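Local structure of ORF10 (Moritella marina, 6RIW) at residues D321-T333 / K429-G441. The protein probably catalyses carbon-carbon bond-forming condensation of acyl chains, this chain being the ketosynthase-chain length factor didomain of a polyunsaturated fatty acid synthase. Sequence-based numbering, arbitrary orientation.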
ATOM      1  N   ASP A 321      22.346 -18.913 -17.566  1.00 33.00           N
ATOM      2  CA  ASP A 321      23.212 -19.692 -16.689  1.00 30.35           C
ATOM      3  C   ASP A 321      23.738 -18.818 -15.555  1.00 27.19           C
ATOM      4  O   ASP A 321      24.377 -17.788 -15.818  1.00 28.70           O
ATOM      5  CB  ASP A 321      24.377 -20.279 -17.490  1.00 30.78           C
ATOM      6  CG  ASP A 321      25.150 -21.339 -16.715  1.00 36.68           C
ATOM      7  OD1 ASP A 321      25.202 -21.267 -15.471  1.00 33.64           O
ATOM      8  OD2 ASP A 321      25.728 -22.248 -17.351  1.00 43.96           O
ATOM      9  N   PRO A 322      23.519 -19.191 -14.296  1.00 29.57           N
ATOM     10  CA  PRO A 322      24.038 -18.380 -13.181  1.00 29.39           C
ATOM     11  C   PRO A 322      25.554 -18.252 -13.170  1.00 31.60           C
ATOM     12  O   PRO A 322      26.075 -17.402 -12.428  1.00 30.19           O
ATOM     13  CB  PRO A 322      23.538 -19.127 -11.938  1.00 27.39           C
ATOM     14  CG  PRO A 322      22.423 -19.989 -12.413  1.00 30.12           C
ATOM     15  CD  PRO A 322      22.683 -20.314 -13.842  1.00 26.64           C
ATOM     16  N   SER A 323      26.272 -19.074 -13.953  1.00 31.78           N
ATOM     17  CA  SER A 323      27.715 -18.918 -14.130  1.00 29.37           C
ATOM     18  C   SER A 323      28.087 -17.609 -14.792  1.00 31.86           C
ATOM     19  O   SER A 323      29.227 -17.160 -14.649  1.00 33.04           O
ATOM     20  CB  SER A 323      28.284 -20.050 -14.996  1.00 33.61           C
ATOM     21  OG  SER A 323      27.777 -21.306 -14.596  1.00 38.87           O
ATOM     22  N   THR A 324      27.172 -17.003 -15.536  1.00 29.72           N
ATOM     23  CA  THR A 324      27.486 -15.831 -16.340  1.00 33.39           C
ATOM     24  C   THR A 324      27.263 -14.512 -15.602  1.00 29.67           C
ATOM     25  O   THR A 324      27.600 -13.452 -16.144  1.00 31.99           O
ATOM     26  CB  THR A 324      26.662 -15.862 -17.631  1.00 33.18           C
ATOM     27  OG1 THR A 324      25.273 -15.726 -17.309  1.00 36.43           O
ATOM     28  CG2 THR A 324      26.871 -17.196 -18.351  1.00 36.32           C
ATOM     29  N   VAL A 325      26.731 -14.545 -14.380  1.00 31.93           N
ATOM     30  CA  VAL A 325      26.431 -13.314 -13.649  1.00 27.78           C
ATOM     31  C   VAL A 325      27.720 -12.693 -13.127  1.00 27.74           C
ATOM     32  O   VAL A 325      28.475 -13.330 -12.385  1.00 31.26           O
ATOM     33  CB  VAL A 325      25.462 -13.582 -12.497  1.00 28.60           C
ATOM     34  CG1 VAL A 325      25.133 -12.269 -11.797  1.00 28.69           C
ATOM     35  CG2 VAL A 325      24.228 -14.264 -13.014  1.00 27.64           C
ATOM     36  N   ASP A 326      27.947 -11.428 -13.469  1.00 25.10           N
ATOM     37  CA  ASP A 326      29.188 -10.742 -13.117  1.00 27.48           C
ATOM     38  C   ASP A 326      29.086  -9.915 -11.848  1.00 28.09           C
ATOM     39  O   ASP A 326      30.092  -9.741 -11.147  1.00 25.07           O
ATOM     40  CB  ASP A 326      29.623  -9.813 -14.258  1.00 28.36           C
ATOM     41  CG  ASP A 326      29.739 -10.537 -15.580  1.00 32.75           C
ATOM     42  OD1 ASP A 326      30.414 -11.584 -15.617  1.00 34.07           O
ATOM     43  OD2 ASP A 326      29.141 -10.073 -16.571  1.00 31.54           O
ATOM     44  N   TYR A 327      27.903  -9.380 -11.550  1.00 22.35           N
ATOM     45  CA  TYR A 327      27.741  -8.418 -10.474  1.00 21.52           C
ATOM     46  C   TYR A 327      26.322  -8.565  -9.948  1.00 22.69           C
ATOM     47  O   TYR A 327      25.402  -8.788 -10.733  1.00 21.74           O
ATOM     48  CB  TYR A 327      27.970  -6.973 -10.953  1.00 24.24           C
ATOM     49  CG  TYR A 327      27.629  -5.943  -9.900  1.00 26.52           C
ATOM     50  CD1 TYR A 327      28.490  -5.699  -8.838  1.00 24.76           C
ATOM     51  CD2 TYR A 327      26.436  -5.224  -9.953  1.00 25.96           C
ATOM     52  CE1 TYR A 327      28.181  -4.771  -7.862  1.00 26.74           C
ATOM     53  CE2 TYR A 327      26.124  -4.289  -8.986  1.00 24.27           C
ATOM     54  CZ  TYR A 327      26.997  -4.063  -7.942  1.00 27.83           C
ATOM     55  OH  TYR A 327      26.685  -3.135  -6.962  1.00 29.43           O
ATOM     56  N   ILE A 328      26.151  -8.442  -8.635  1.00 21.95           N
ATOM     57  CA  ILE A 328      24.822  -8.450  -8.027  1.00 24.41           C
ATOM     58  C   ILE A 328      24.681  -7.218  -7.144  1.00 24.92           C
ATOM     59  O   ILE A 328      25.495  -6.996  -6.238  1.00 19.42           O
ATOM     60  CB  ILE A 328      24.565  -9.712  -7.200  1.00 25.10           C
ATOM     61  CG1 ILE A 328      24.614 -10.950  -8.090  1.00 28.82           C
ATOM     62  CG2 ILE A 328      23.218  -9.614  -6.480  1.00 24.40           C
ATOM     63  CD1 ILE A 328      24.697 -12.207  -7.306  1.00 32.48           C
ATOM     64  N   GLU A 329      23.643  -6.431  -7.394  1.00 23.89           N
ATOM     65  CA  GLU A 329      23.306  -5.336  -6.498  1.00 23.15           C
ATOM     66  C   GLU A 329      22.450  -5.937  -5.394  1.00 24.44           C
ATOM     67  O   GLU A 329      21.333  -6.413  -5.647  1.00 22.04           O
ATOM     68  CB  GLU A 329      22.601  -4.214  -7.259  1.00 22.37           C
ATOM     69  CG  GLU A 329      21.988  -3.119  -6.364  1.00 24.17           C
ATOM     70  CD  GLU A 329      23.019  -2.261  -5.621  1.00 28.59           C
ATOM     71  OE1 GLU A 329      24.217  -2.211  -6.018  1.00 22.92           O
ATOM     72  OE2 GLU A 329      22.606  -1.620  -4.630  1.00 28.72           O
ATOM     73  N   CYS A 330      23.003  -5.989  -4.187  1.00 20.87           N
ATOM     74  CA  CYS A 330      22.402  -6.752  -3.104  1.00 26.39           C
ATOM     75  C   CYS A 330      21.391  -5.933  -2.330  1.00 23.18           C
ATOM     76  O   CYS A 330      21.364  -4.698  -2.390  1.00 23.62           O
ATOM     77  CB  CYS A 330      23.469  -7.255  -2.135  1.00 25.94           C
ATOM     78  SG  CYS A 330      24.606  -8.395  -2.936  1.00 27.42           S
ATOM     79  N   HIS A 331      20.571  -6.650  -1.563  1.00 21.21           N
ATOM     80  CA  HIS A 331      19.617  -5.994  -0.677  1.00 24.14           C
ATOM     81  C   HIS A 331      20.322  -5.329   0.507  1.00 27.84           C
ATOM     82  O   HIS A 331      19.874  -4.272   0.975  1.00 24.98           O
ATOM     83  CB  HIS A 331      18.593  -7.022  -0.209  1.00 22.86           C
ATOM     84  CG  HIS A 331      17.709  -6.531   0.892  1.00 26.80           C
ATOM     85  ND1 HIS A 331      16.734  -5.579   0.685  1.00 27.49           N
ATOM     86  CD2 HIS A 331      17.656  -6.852   2.206  1.00 26.40           C
ATOM     87  CE1 HIS A 331      16.116  -5.333   1.829  1.00 26.11           C
ATOM     88  NE2 HIS A 331      16.656  -6.092   2.766  1.00 30.20           N
ATOM     89  N   ALA A 332      21.442  -5.919   0.964  1.00 24.43           N
ATOM     90  CA  ALA A 332      22.270  -5.496   2.101  1.00 26.45           C
ATOM     91  C   ALA A 332      21.968  -4.120   2.687  1.00 24.72           C
ATOM     92  O   ALA A 332      22.423  -3.101   2.159  1.00 23.39           O
ATOM     93  CB  ALA A 332      23.746  -5.516   1.699  1.00 25.24           C
ATOM     94  N   THR A 333      21.251  -4.083   3.807  1.00 25.32           N
ATOM     95  CA  THR A 333      20.849  -2.828   4.422  1.00 22.95           C
ATOM     96  C   THR A 333      21.813  -2.343   5.487  1.00 25.76           C
ATOM     97  O   THR A 333      21.671  -1.207   5.942  1.00 27.28           O
ATOM     98  CB  THR A 333      19.493  -2.969   5.095  1.00 24.07           C
ATOM     99  OG1 THR A 333      19.632  -3.899   6.178  1.00 24.61           O
ATOM    100  CG2 THR A 333      18.437  -3.452   4.114  1.00 27.99           C
ATOM    101  N   LYS A 429      29.670 -13.193 -24.700  1.00 38.86           N
ATOM    102  CA  LYS A 429      28.928 -13.238 -23.436  1.00 38.97           C
ATOM    103  C   LYS A 429      28.481 -11.838 -23.008  1.00 37.27           C
ATOM    104  O   LYS A 429      29.309 -10.945 -22.820  1.00 35.20           O
ATOM    105  CB  LYS A 429      29.781 -13.877 -22.334  1.00 40.38           C
ATOM    106  CG  LYS A 429      29.044 -14.060 -21.017  1.00 40.21           C
ATOM    107  CD  LYS A 429      30.002 -14.197 -19.850  1.00 39.08           C
ATOM    108  CE  LYS A 429      29.589 -13.296 -18.695  1.00 42.33           C
ATOM    109  NZ  LYS A 429      29.650 -11.847 -19.063  1.00 41.46           N
ATOM    110  N   PRO A 430      27.171 -11.636 -22.847  1.00 36.27           N
ATOM    111  CA  PRO A 430      26.686 -10.308 -22.442  1.00 34.79           C
ATOM    112  C   PRO A 430      27.066 -10.003 -20.998  1.00 29.30           C
ATOM    113  O   PRO A 430      27.066 -10.885 -20.138  1.00 29.54           O
ATOM    114  CB  PRO A 430      25.159 -10.404 -22.614  1.00 32.06           C
ATOM    115  CG  PRO A 430      24.873 -11.790 -23.195  1.00 36.34           C
ATOM    116  CD  PRO A 430      26.086 -12.635 -22.890  1.00 38.77           C
ATOM    117  N   ARG A 431      27.423  -8.744 -20.741  1.00 29.89           N
ATOM    118  CA  ARG A 431      27.519  -8.278 -19.365  1.00 27.91           C
ATOM    119  C   ARG A 431      26.190  -8.528 -18.665  1.00 28.09           C
ATOM    120  O   ARG A 431      25.131  -8.173 -19.192  1.00 25.62           O
ATOM    121  CB  ARG A 431      27.863  -6.790 -19.323  1.00 26.51           C
ATOM    122  CG  ARG A 431      29.318  -6.477 -19.671  1.00 30.66           C
ATOM    123  CD  ARG A 431      29.666  -5.042 -19.334  1.00 32.80           C
ATOM    124  NE  ARG A 431      28.933  -4.118 -20.187  1.00 37.43           N
ATOM    125  CZ  ARG A 431      29.496  -3.161 -20.919  1.00 39.57           C
ATOM    126  NH1 ARG A 431      30.816  -2.993 -20.901  1.00 45.20           N
ATOM    127  NH2 ARG A 431      28.731  -2.376 -21.673  1.00 38.95           N
ATOM    128  N   THR A 432      26.246  -9.138 -17.482  1.00 25.46           N
ATOM    129  CA  THR A 432      25.049  -9.617 -16.805  1.00 26.47           C
ATOM    130  C   THR A 432      25.100  -9.261 -15.325  1.00 27.67           C
ATOM    131  O   THR A 432      26.112  -9.494 -14.659  1.00 24.91           O
ATOM    132  CB  THR A 432      24.896 -11.128 -17.000  1.00 28.05           C
ATOM    133  OG1 THR A 432      24.871 -11.408 -18.405  1.00 26.31           O
ATOM    134  CG2 THR A 432      23.605 -11.626 -16.379  1.00 27.45           C
ATOM    135  N   ALA A 433      23.998  -8.704 -14.813  1.00 23.49           N
ATOM    136  CA  ALA A 433      23.893  -8.311 -13.419  1.00 22.97           C
ATOM    137  C   ALA A 433      22.602  -8.851 -12.823  1.00 24.38           C
ATOM    138  O   ALA A 433      21.593  -8.991 -13.516  1.00 23.55           O
ATOM    139  CB  ALA A 433      23.938  -6.782 -13.268  1.00 21.30           C
ATOM    140  N   GLY A 434      22.642  -9.152 -11.529  1.00 23.28           N
ATOM    141  CA  GLY A 434      21.446  -9.447 -10.764  1.00 23.89           C
ATOM    142  C   GLY A 434      21.110  -8.276  -9.859  1.00 20.31           C
ATOM    143  O   GLY A 434      21.990  -7.508  -9.465  1.00 23.18           O
ATOM    144  N   VAL A 435      19.827  -8.120  -9.537  1.00 19.58           N
ATOM    145  CA  VAL A 435      19.401  -7.186  -8.498  1.00 20.76           C
ATOM    146  C   VAL A 435      18.471  -7.935  -7.557  1.00 20.02           C
ATOM    147  O   VAL A 435      17.496  -8.552  -8.009  1.00 19.70           O
ATOM    148  CB  VAL A 435      18.686  -5.942  -9.070  1.00 18.26           C
ATOM    149  CG1 VAL A 435      18.278  -5.003  -7.923  1.00 20.03           C
ATOM    150  CG2 VAL A 435      19.554  -5.213 -10.058  1.00 21.81           C
ATOM    151  N   SER A 436      18.766  -7.884  -6.257  1.00 17.12           N
ATOM    152  CA  SER A 436      17.990  -8.574  -5.236  1.00 20.89           C
ATOM    153  C   SER A 436      17.358  -7.568  -4.282  1.00 21.48           C
ATOM    154  O   SER A 436      17.996  -6.582  -3.888  1.00 20.04           O
ATOM    155  CB  SER A 436      18.857  -9.576  -4.436  1.00 24.89           C
ATOM    156  OG  SER A 436      19.618 -10.408  -5.301  1.00 23.57           O
ATOM    157  N   VAL A 437      16.102  -7.813  -3.909  1.00 21.46           N
ATOM    158  CA  VAL A 437      15.463  -7.070  -2.825  1.00 19.36           C
ATOM    159  C   VAL A 437      14.670  -8.058  -1.979  1.00 24.01           C
ATOM    160  O   VAL A 437      13.922  -8.887  -2.515  1.00 22.37           O
ATOM    161  CB  VAL A 437      14.566  -5.907  -3.317  1.00 20.78           C
ATOM    162  CG1 VAL A 437      15.412  -4.761  -3.837  1.00 22.99           C
ATOM    163  CG2 VAL A 437      13.604  -6.371  -4.423  1.00 21.24           C
ATOM    164  N   PHE A 438      14.861  -7.991  -0.657  1.00 20.86           N
ATOM    165  CA  PHE A 438      14.244  -8.922   0.292  1.00 20.21           C
ATOM    166  C   PHE A 438      13.508  -8.123   1.373  1.00 26.73           C
ATOM    167  O   PHE A 438      14.113  -7.698   2.363  1.00 28.34           O
ATOM    168  CB  PHE A 438      15.298  -9.845   0.897  1.00 23.68           C
ATOM    169  CG  PHE A 438      16.131 -10.595  -0.125  1.00 23.47           C
ATOM    170  CD1 PHE A 438      15.536 -11.242  -1.203  1.00 24.79           C
ATOM    171  CD2 PHE A 438      17.512 -10.667   0.008  1.00 25.24           C
ATOM    172  CE1 PHE A 438      16.296 -11.951  -2.129  1.00 26.83           C
ATOM    173  CE2 PHE A 438      18.281 -11.366  -0.905  1.00 26.59           C
ATOM    174  CZ  PHE A 438      17.680 -12.007  -1.981  1.00 28.19           C
ATOM    175  N   GLY A 439      12.198  -7.940   1.198  1.00 22.17           N
ATOM    176  CA  GLY A 439      11.429  -7.084   2.072  1.00 22.06           C
ATOM    177  C   GLY A 439      10.902  -7.767   3.331  1.00 24.32           C
ATOM    178  O   GLY A 439      10.831  -8.995   3.413  1.00 20.74           O
ATOM    179  N   PHE A 440      10.532  -6.934   4.311  1.00 21.89           N
ATOM    180  CA  PHE A 440       9.835  -7.413   5.498  1.00 22.02           C
ATOM    181  C   PHE A 440       8.592  -8.205   5.102  1.00 22.13           C
ATOM    182  O   PHE A 440       7.909  -7.889   4.120  1.00 23.52           O
ATOM    183  CB  PHE A 440       9.429  -6.230   6.393  1.00 22.25           C
ATOM    184  CG  PHE A 440      10.593  -5.394   6.850  1.00 27.45           C
ATOM    185  CD1 PHE A 440      11.690  -5.988   7.450  1.00 28.18           C
ATOM    186  CD2 PHE A 440      10.594  -4.015   6.678  1.00 33.47           C
ATOM    187  CE1 PHE A 440      12.780  -5.224   7.870  1.00 32.37           C
ATOM    188  CE2 PHE A 440      11.691  -3.235   7.093  1.00 34.68           C
ATOM    189  CZ  PHE A 440      12.776  -3.841   7.687  1.00 33.66           C
ATOM    190  N   GLY A 441       8.289  -9.241   5.881  1.00 21.49           N
ATOM    191  CA  GLY A 441       7.231 -10.151   5.494  1.00 21.39           C
ATOM    192  C   GLY A 441       7.657 -11.212   4.505  1.00 21.84           C
ATOM    193  O   GLY A 441       6.801 -11.818   3.842  1.00 21.18           O
TER
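Tyr-327 to Glu-329 pair with Ala-433 to Val-435 as parallel strands in the thiolase-fold ketosynthase domain. The short strand 327-329 lies between strands 432-439 and 358-360, Ile-328 turning its own N and O to the latter, while strand 443-450 borders 432-439 beyond it. Backbone bonds zigzag across the pair: Gly-434 N gives to Tyr-327 O, Gly-434 O receives Glu-329 N at 2.9 Å, and Ser-436 N meets Glu-329 O almost head-on. The CA of Ala-433 also lies 3.1 Å from Tyr-327 O, adding a CA-H...O contact.

Just before the paired residues, Asp-326 and Lys-429 add polar contacts. Asp-326 grips Thr-432 at two points: its backbone N donates to Thr-432 O (2.9 Å), and its OD2 accepts from Thr-432 N (3.2 Å, 162° at the hydrogen). CG sits beside the backbone N of Asp-326 (chi1 -54°), which brings the carboxylate to the same residue as the amide. Lys-429 NZ completes a salt bridge on the syn side of OD2 at 3.1 Å, and also bonds to Pro-430 O; the strongest polar partner of the Asp-326 carboxylate is Trp-419, outside the two strands. On the sheet face of Tyr-327, the tyrosine OH donates to Glu-329 OE1.

Apolar contact is modest along the strands: Ala-433 CB meets the edge of the Tyr-327 ring. Separately, the Ile-328 CG2 methyl lies against the hydroxyl Ser-436 OG, which is bonded to His-446 ND1. Past the ladder, His-331 begins the HATGT sequence, matching a motif that carries an active-site histidine in related ketosynthases. With CG anti to N (chi1 170°), its imidazole extends across Phe-438, whose CB makes a CH-pi contact 4.2 Å from the ring centroid, while Phe-438 O stands 2.9 Å above the imidazole plane, displaced from the ring centre toward CE1 and NE2.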